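Local coordinates for protein glutamine synthetase (Helicobacter pylori, PDB 5ZLI) that is a glutamine synthetase of the I-beta class, built as a twelve-chain assembly in which each chain carries a beta-grasp domain and a catalytic domain, at residues Glu14-Cys19 and Leu48-Leu53; Val24-Phe29 and Ala42-Ala47; Ile57-Ser62 and Met75-Asp80. All blocks are in the same frame, centred on the assembly; numbering follows the deposited sequence.

Contact 1: residues Glu14-Cys19 and Leu48-Leu53; sequences EFFEFC and LTHGML
Phe16 and His50 lay their rings face to face, with centroids 4.7 Å apart and planes 22° from parallel. The imidazole is shifted across the phenyl group, which brings His50 CE1 over the centre of the Phe16 ring, while His50 ND1 lies above the same face, near Phe16 CE1. The rim of this phenyl ring meets backbone: Leu48 O lies in the ring plane, 3.8 Å from Phe16 CZ, and Thr49 O is also at the edge. Two partly negative carbonyl oxygens thus approach the C-H rim of the ring, which is probably favourable. One methyl of Leu53, CD1, touches both phenylalanines: it is 4.0 Å from Phe16 CE1 and 3.9 Å from Phe15 CD1, slanting onto both rings. Leu48 CB, 4.3 Å from Phe16 CZ, adds a looser apolar touch. The two segments share no hydrogen bonds, and the join rests on ring stacking, apolar packing and carbonyl oxygens at a ring edge. In the fold, this is the N-terminal helix 9-20 set against the loop that runs from strand 38-44 to strand 57-60 of the beta-grasp domain. Residues 50-53 have helical backbone angles, and the bond from Leu53 N to His50 O, 3.2 Å long, ties the backbones of Leu53 and His50 within one turn. His50 CG is set beside its backbone N (chi1 -64°), and from there the ring lies over Phe16. On the helix, Cys19 SG lies over one face of the Phe15 ring, toward its rim. Beyond this shell Tyr84 meets Phe15 edge-to-face. Leu53 rests on Pro79 and Leu81 of strand 74-81, while Leu48 reaches Val27 and Phe29 of strand 26-32.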
# COMPACT_ATOMS: atom_id res chain seq x y z
N GLU B 14 63.99 8.62 -10.39
CA GLU B 14 63.46 9.08 -9.12
C GLU B 14 61.98 8.82 -9.04
O GLU B 14 61.43 8.65 -7.94
CB GLU B 14 63.75 10.56 -8.94
CG GLU B 14 63.13 11.43 -10.01
CD GLU B 14 63.34 12.89 -9.69
OE1 GLU B 14 62.35 13.54 -9.30
OE2 GLU B 14 64.49 13.38 -9.79
N PHE B 15 61.32 8.79 -10.19
CA PHE B 15 59.91 8.43 -10.21
C PHE B 15 59.73 6.99 -9.75
O PHE B 15 58.81 6.70 -8.98
CB PHE B 15 59.37 8.64 -11.62
CG PHE B 15 58.10 7.92 -11.88
CD1 PHE B 15 58.10 6.59 -12.27
CD2 PHE B 15 56.89 8.58 -11.74
CE1 PHE B 15 56.94 5.94 -12.51
CE2 PHE B 15 55.72 7.94 -11.98
CZ PHE B 15 55.73 6.62 -12.37
N PHE B 16 60.58 6.07 -10.22
CA PHE B 16 60.52 4.68 -9.77
C PHE B 16 60.74 4.54 -8.27
O PHE B 16 60.18 3.63 -7.64
CB PHE B 16 61.56 3.84 -10.47
CG PHE B 16 61.02 3.02 -11.56
CD1 PHE B 16 60.78 3.58 -12.80
CD2 PHE B 16 60.72 1.70 -11.35
CE1 PHE B 16 60.26 2.82 -13.82
CE2 PHE B 16 60.20 0.93 -12.36
CZ PHE B 16 59.97 1.49 -13.60
N GLU B 17 61.58 5.39 -7.70
CA GLU B 17 61.84 5.30 -6.27
C GLU B 17 60.68 5.87 -5.47
O GLU B 17 60.33 5.35 -4.40
CB GLU B 17 63.15 6.02 -5.94
CG GLU B 17 63.41 6.24 -4.44
CD GLU B 17 62.89 7.58 -3.91
OE1 GLU B 17 63.08 7.85 -2.71
OE2 GLU B 17 62.29 8.36 -4.69
N PHE B 18 60.08 6.95 -5.97
CA PHE B 18 58.84 7.48 -5.40
C PHE B 18 57.80 6.38 -5.24
O PHE B 18 57.09 6.32 -4.23
CB PHE B 18 58.36 8.62 -6.31
CG PHE B 18 57.02 9.22 -5.97
CD1 PHE B 18 56.91 10.20 -5.00
CD2 PHE B 18 55.90 8.89 -6.69
CE1 PHE B 18 55.67 10.78 -4.72
CE2 PHE B 18 54.67 9.47 -6.42
CZ PHE B 18 54.56 10.42 -5.43
N CYS B 19 57.71 5.48 -6.23
CA CYS B 19 56.76 4.37 -6.17
C CYS B 19 57.15 3.31 -5.13
O CYS B 19 56.29 2.84 -4.38
CB CYS B 19 56.62 3.75 -7.56
SG CYS B 19 55.80 4.85 -8.77
N LEU B 48 56.04 -2.53 -15.15
CA LEU B 48 56.46 -1.30 -15.79
C LEU B 48 57.93 -1.37 -16.12
O LEU B 48 58.76 -1.68 -15.25
CB LEU B 48 56.23 -0.07 -14.91
CG LEU B 48 54.98 0.73 -15.19
CD1 LEU B 48 55.12 2.05 -14.45
CD2 LEU B 48 54.90 0.97 -16.67
N THR B 49 58.24 -1.06 -17.36
CA THR B 49 59.62 -0.98 -17.81
C THR B 49 60.12 0.44 -17.70
O THR B 49 59.35 1.40 -17.68
CB THR B 49 59.72 -1.38 -19.27
OG1 THR B 49 59.51 -0.21 -20.07
CG2 THR B 49 58.66 -2.40 -19.63
N HIS B 50 61.44 0.56 -17.60
CA HIS B 50 62.07 1.84 -17.88
C HIS B 50 61.71 2.28 -19.30
O HIS B 50 61.36 3.44 -19.55
CB HIS B 50 63.59 1.73 -17.68
CG HIS B 50 63.99 1.43 -16.26
ND1 HIS B 50 64.07 2.41 -15.28
CD2 HIS B 50 64.28 0.26 -15.64
CE1 HIS B 50 64.42 1.86 -14.14
NE2 HIS B 50 64.55 0.56 -14.32
N GLY B 51 61.71 1.32 -20.24
CA GLY B 51 61.46 1.61 -21.64
C GLY B 51 60.04 2.07 -21.96
O GLY B 51 59.83 2.78 -22.94
N MET B 52 59.06 1.62 -21.17
CA MET B 52 57.67 2.01 -21.40
C MET B 52 57.43 3.47 -21.04
O MET B 52 56.46 4.06 -21.52
CB MET B 52 56.74 1.12 -20.58
CG MET B 52 55.66 0.43 -21.36
SD MET B 52 55.77 -1.31 -20.98
CE MET B 52 55.41 -1.27 -19.25
N LEU B 53 58.34 4.10 -20.28
CA LEU B 53 58.22 5.51 -19.96
C LEU B 53 58.91 6.37 -20.99
O LEU B 53 58.72 7.60 -20.99
CB LEU B 53 58.82 5.81 -18.58
CG LEU B 53 58.11 5.23 -17.35
CD1 LEU B 53 58.72 5.72 -16.03
CD2 LEU B 53 56.63 5.65 -17.43

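Contact 2: residues Val24-Phe29 and Ala42-Ala47; sequences VEFVDF and AYSFGA
Ala42 sits opposite Asp28 in a non-hydrogen-bonded antiparallel pair, its CB 4.0 Å from Asp28 OD1. That carboxylate also has a salt bridge to Arg30 and a hydrogen bond to His40, both on the hairpin. Next comes the hydrogen-bonded pair of Tyr43 with Val27: Tyr43 N gives to Val27 O and Val27 N gives to Tyr43 O, both at 2.9 Å. The Tyr43 ring meets Phe29 rim to rim, with the planes at 64°; Tyr43 CD1 lies at the edge of the Phe29 ring, near CE2, and neither ring covers the other's face. Ser44 pairs with Phe26, whose ring meets the serine backbone obliquely, Phe26 CD2 standing 3.9 Å from Ser44 CA; the hydroxyl of Ser44 is hydrogen-bonded to the hydroxyl of Thr217 of the second subunit. Phe45 N then reaches Glu25 O at 3.0 Å, from well above the carbonyl plane (57° out of it). Phe45 has CG anti to the backbone N (chi1 177°), which sets CG near Val24 O; CD2 of its ring is 3.5 Å from that oxygen, and Val27 CG2 lies at the ring edge. Gly46, with its positive phi, carries the chain through a type II turn closed by Ala47 N bonding to Ser44 O. Strands 26-32 and 38-44 form a beta hairpin of the beta-grasp sheet, and at Ala42 and Tyr43 that sheet runs on into a strand of the second subunit.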
# COMPACT_ATOMS: atom_id res chain seq x y z
N VAL B 24 53.36 1.59 -4.29
CA VAL B 24 52.42 1.85 -5.37
C VAL B 24 52.21 0.56 -6.13
O VAL B 24 53.16 -0.14 -6.52
CB VAL B 24 52.94 2.96 -6.30
CG1 VAL B 24 52.23 2.93 -7.63
CG2 VAL B 24 52.67 4.28 -5.72
N GLU B 25 50.96 0.24 -6.37
CA GLU B 25 50.67 -1.00 -7.03
C GLU B 25 50.07 -0.80 -8.39
O GLU B 25 49.98 -1.78 -9.14
CB GLU B 25 49.76 -1.84 -6.16
CG GLU B 25 50.32 -1.96 -4.77
CD GLU B 25 49.82 -3.22 -4.10
OE1 GLU B 25 48.59 -3.38 -4.09
OE2 GLU B 25 50.65 -4.04 -3.62
N PHE B 26 49.64 0.42 -8.73
CA PHE B 26 49.09 0.70 -10.04
C PHE B 26 49.54 2.09 -10.47
O PHE B 26 49.59 3.01 -9.65
CB PHE B 26 47.56 0.57 -10.04
CG PHE B 26 47.11 -0.83 -9.82
CD1 PHE B 26 46.93 -1.31 -8.53
CD2 PHE B 26 46.97 -1.69 -10.88
CE1 PHE B 26 46.58 -2.64 -8.31
CE2 PHE B 26 46.61 -3.01 -10.68
CZ PHE B 26 46.41 -3.49 -9.39
N VAL B 27 49.85 2.24 -11.75
CA VAL B 27 50.19 3.53 -12.31
C VAL B 27 49.07 3.91 -13.27
O VAL B 27 48.78 3.19 -14.24
CB VAL B 27 51.57 3.51 -13.00
CG1 VAL B 27 51.93 4.88 -13.55
CG2 VAL B 27 52.64 3.06 -12.05
N ASP B 28 48.46 5.06 -13.02
CA ASP B 28 47.24 5.50 -13.69
C ASP B 28 47.66 6.58 -14.69
O ASP B 28 47.79 7.76 -14.35
CB ASP B 28 46.22 6.02 -12.65
CG ASP B 28 44.77 5.93 -13.14
OD1 ASP B 28 44.50 5.13 -14.08
OD2 ASP B 28 43.89 6.64 -12.57
N PHE B 29 47.91 6.17 -15.93
CA PHE B 29 48.33 7.12 -16.95
C PHE B 29 47.11 7.88 -17.40
O PHE B 29 46.18 7.28 -17.94
CB PHE B 29 48.97 6.41 -18.13
CG PHE B 29 50.14 5.59 -17.76
CD1 PHE B 29 51.25 6.18 -17.21
CD2 PHE B 29 50.17 4.24 -17.99
CE1 PHE B 29 52.37 5.44 -16.85
CE2 PHE B 29 51.28 3.48 -17.65
CZ PHE B 29 52.39 4.08 -17.07
N ALA B 42 45.36 1.90 -16.33
CA ALA B 42 46.19 1.57 -15.19
C ALA B 42 47.09 0.40 -15.56
O ALA B 42 46.65 -0.55 -16.21
CB ALA B 42 45.35 1.23 -13.96
N TYR B 43 48.36 0.49 -15.20
CA TYR B 43 49.30 -0.61 -15.35
C TYR B 43 49.63 -1.16 -13.98
O TYR B 43 49.86 -0.39 -13.04
CB TYR B 43 50.58 -0.20 -16.07
CG TYR B 43 50.60 -0.44 -17.57
CD1 TYR B 43 50.16 0.53 -18.49
CD2 TYR B 43 51.11 -1.64 -18.08
CE1 TYR B 43 50.20 0.30 -19.86
CE2 TYR B 43 51.15 -1.88 -19.45
CZ TYR B 43 50.70 -0.91 -20.33
OH TYR B 43 50.76 -1.17 -21.68
N SER B 44 49.60 -2.47 -13.87
CA SER B 44 50.08 -3.12 -12.67
C SER B 44 51.54 -2.77 -12.51
O SER B 44 52.36 -3.10 -13.38
CB SER B 44 49.88 -4.64 -12.81
OG SER B 44 50.11 -5.38 -11.62
N PHE B 45 51.88 -2.03 -11.45
CA PHE B 45 53.28 -1.67 -11.24
C PHE B 45 54.08 -2.96 -11.21
O PHE B 45 53.55 -4.05 -10.96
CB PHE B 45 53.47 -0.88 -9.94
CG PHE B 45 54.91 -0.51 -9.62
CD1 PHE B 45 55.53 0.56 -10.24
CD2 PHE B 45 55.65 -1.26 -8.71
CE1 PHE B 45 56.85 0.89 -9.95
CE2 PHE B 45 56.98 -0.93 -8.42
CZ PHE B 45 57.57 0.14 -9.03
N GLY B 46 55.38 -2.85 -11.46
CA GLY B 46 56.20 -4.03 -11.47
C GLY B 46 56.22 -4.66 -12.84
O GLY B 46 57.17 -5.35 -13.18
N ALA B 47 55.17 -4.43 -13.61
CA ALA B 47 55.13 -4.76 -15.01
C ALA B 47 55.53 -3.55 -15.83
O ALA B 47 55.43 -3.56 -17.06
CB ALA B 47 53.73 -5.23 -15.40

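Contact 3: residues Ile57-Ser62 and Met75-Asp80; sequences IPFDAS and MILTPD
Ile57 and Phe59 form hydrogen-bonded antiparallel pairs with Leu77 and Met75, flanking the non-hydrogen-bonded pair of Pro58 with Ile76, and the short strand segments 57-60 and 75-80 run at 134° between their N-to-C directions. Ile57 N gives to Leu77 O at 2.8 Å, in the carbonyl plane and on a lone pair, and Leu77 N returns a bond to Ile57 O. Phe59 N reaches Met75 O at 3.1 Å from above the carbonyl plane, while Met75 N gives to Phe59 O. Phe59 CG takes the crowded position between N and carbonyl carbon (chi1 74°), and the ring beyond it lies against the opposite strand. There it crosses the Leu77 side chain at about a right angle, CE1 touching Leu77 CD2, and the same CE1 lies 3.7 Å from Met75 CB. Ile57 CD1 abuts Pro79 CG at 3.8 Å, and Ala61 CB packs on Met75 CG. At Asp60, the last residue of strand 57-60, OD2 accepts from Ser62 N (2.8 Å), an Asx turn, and also from Ser62 OG, while Asp60 N bonds to Tyr190 of the second subunit. Strand 74-81 also pairs with strand 94-103, so this antiparallel pair is part of the mixed beta-grasp sheet.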
# COMPACT_ATOMS: atom_id res chain seq x y z
N ILE B 57 53.10 4.19 -24.02
CA ILE B 57 52.06 3.23 -23.75
C ILE B 57 51.13 3.16 -24.96
O ILE B 57 50.63 4.20 -25.41
CB ILE B 57 51.27 3.56 -22.48
CG1 ILE B 57 52.08 3.17 -21.24
CG2 ILE B 57 49.95 2.87 -22.49
CD1 ILE B 57 53.15 4.13 -20.88
N PRO B 58 50.92 1.99 -25.55
CA PRO B 58 50.00 1.89 -26.69
C PRO B 58 48.57 2.02 -26.23
O PRO B 58 48.23 1.65 -25.10
CB PRO B 58 50.25 0.48 -27.23
CG PRO B 58 50.91 -0.30 -26.09
CD PRO B 58 51.29 0.66 -25.00
N PHE B 59 47.71 2.54 -27.10
CA PHE B 59 46.28 2.54 -26.81
C PHE B 59 45.51 2.69 -28.12
O PHE B 59 46.09 2.86 -29.19
CB PHE B 59 45.89 3.62 -25.81
CG PHE B 59 45.90 5.01 -26.37
CD1 PHE B 59 47.09 5.64 -26.68
CD2 PHE B 59 44.71 5.70 -26.55
CE1 PHE B 59 47.08 6.92 -27.18
CE2 PHE B 59 44.71 6.98 -27.05
CZ PHE B 59 45.89 7.59 -27.36
N ASP B 60 44.18 2.65 -28.01
CA ASP B 60 43.28 2.66 -29.16
C ASP B 60 42.71 4.06 -29.36
O ASP B 60 41.71 4.44 -28.76
CB ASP B 60 42.18 1.62 -28.96
CG ASP B 60 41.12 1.66 -30.06
OD1 ASP B 60 40.23 0.79 -30.00
OD2 ASP B 60 41.19 2.52 -30.97
N ALA B 61 43.34 4.84 -30.23
CA ALA B 61 42.89 6.21 -30.46
C ALA B 61 41.74 6.32 -31.46
O ALA B 61 41.36 7.45 -31.80
CB ALA B 61 44.05 7.08 -30.91
N SER B 62 41.15 5.21 -31.90
CA SER B 62 39.99 5.29 -32.77
C SER B 62 38.70 5.53 -31.97
O SER B 62 37.69 5.95 -32.55
CB SER B 62 39.87 4.01 -33.58
OG SER B 62 39.30 3.01 -32.75
N MET B 75 48.04 4.30 -31.30
CA MET B 75 48.81 5.48 -30.95
C MET B 75 49.58 5.18 -29.67
O MET B 75 49.46 4.10 -29.08
CB MET B 75 47.89 6.69 -30.83
CG MET B 75 47.17 7.09 -32.14
SD MET B 75 48.04 8.07 -33.37
CE MET B 75 47.86 9.70 -32.66
N ILE B 76 50.35 6.16 -29.20
CA ILE B 76 51.18 6.00 -28.01
C ILE B 76 50.82 7.06 -26.98
O ILE B 76 50.55 8.22 -27.31
CB ILE B 76 52.69 6.08 -28.35
CG1 ILE B 76 53.15 4.85 -29.14
CG2 ILE B 76 53.53 6.23 -27.09
CD1 ILE B 76 53.10 3.60 -28.36
N LEU B 77 50.78 6.64 -25.71
CA LEU B 77 50.81 7.61 -24.63
C LEU B 77 52.24 7.89 -24.22
O LEU B 77 53.04 6.97 -24.05
CB LEU B 77 50.01 7.13 -23.42
CG LEU B 77 48.54 7.02 -23.77
CD1 LEU B 77 47.74 6.45 -22.61
CD2 LEU B 77 48.00 8.38 -24.20
N THR B 78 52.56 9.16 -24.13
CA THR B 78 53.87 9.56 -23.66
C THR B 78 53.73 10.15 -22.27
O THR B 78 53.18 11.26 -22.12
CB THR B 78 54.54 10.57 -24.58
OG1 THR B 78 54.17 10.31 -25.94
CG2 THR B 78 56.07 10.47 -24.36
N PRO B 79 54.17 9.45 -21.23
CA PRO B 79 54.04 9.99 -19.88
C PRO B 79 54.95 11.19 -19.69
O PRO B 79 56.08 11.22 -20.18
CB PRO B 79 54.45 8.82 -18.99
CG PRO B 79 54.36 7.59 -19.87
CD PRO B 79 54.72 8.08 -21.23
N ASP B 80 54.43 12.22 -19.02
CA ASP B 80 55.23 13.35 -18.55
C ASP B 80 55.36 13.21 -17.03
O ASP B 80 54.36 13.17 -16.31
CB ASP B 80 54.62 14.70 -18.96
CG ASP B 80 55.58 15.87 -18.75
OD1 ASP B 80 56.70 15.66 -18.23
OD2 ASP B 80 55.25 17.01 -19.14

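From the N terminus, helix 9-20 supplies the first half of contact 1, whose loop closes only at residues 48-53. Contact 2 is nested inside that loop: the chain leaves the helix after residue 20, enters strand 26-32 and returns along strand 38-44. Contact 3 follows in series, closing residues 57-62 onto 75-80. The three sites touch directly. Met52 CE packs on Ala47 O, and Cys19 packs on Phe45, tying contact 1 to contact 2. Met52 O meets Ile57 CD1 of contact 3, while Ile57 lies against both Phe29 and Tyr43. Together they join the helix, the hairpin and the second strand pair of one mixed sheet, and contacts 2 and 3 both border the second subunit.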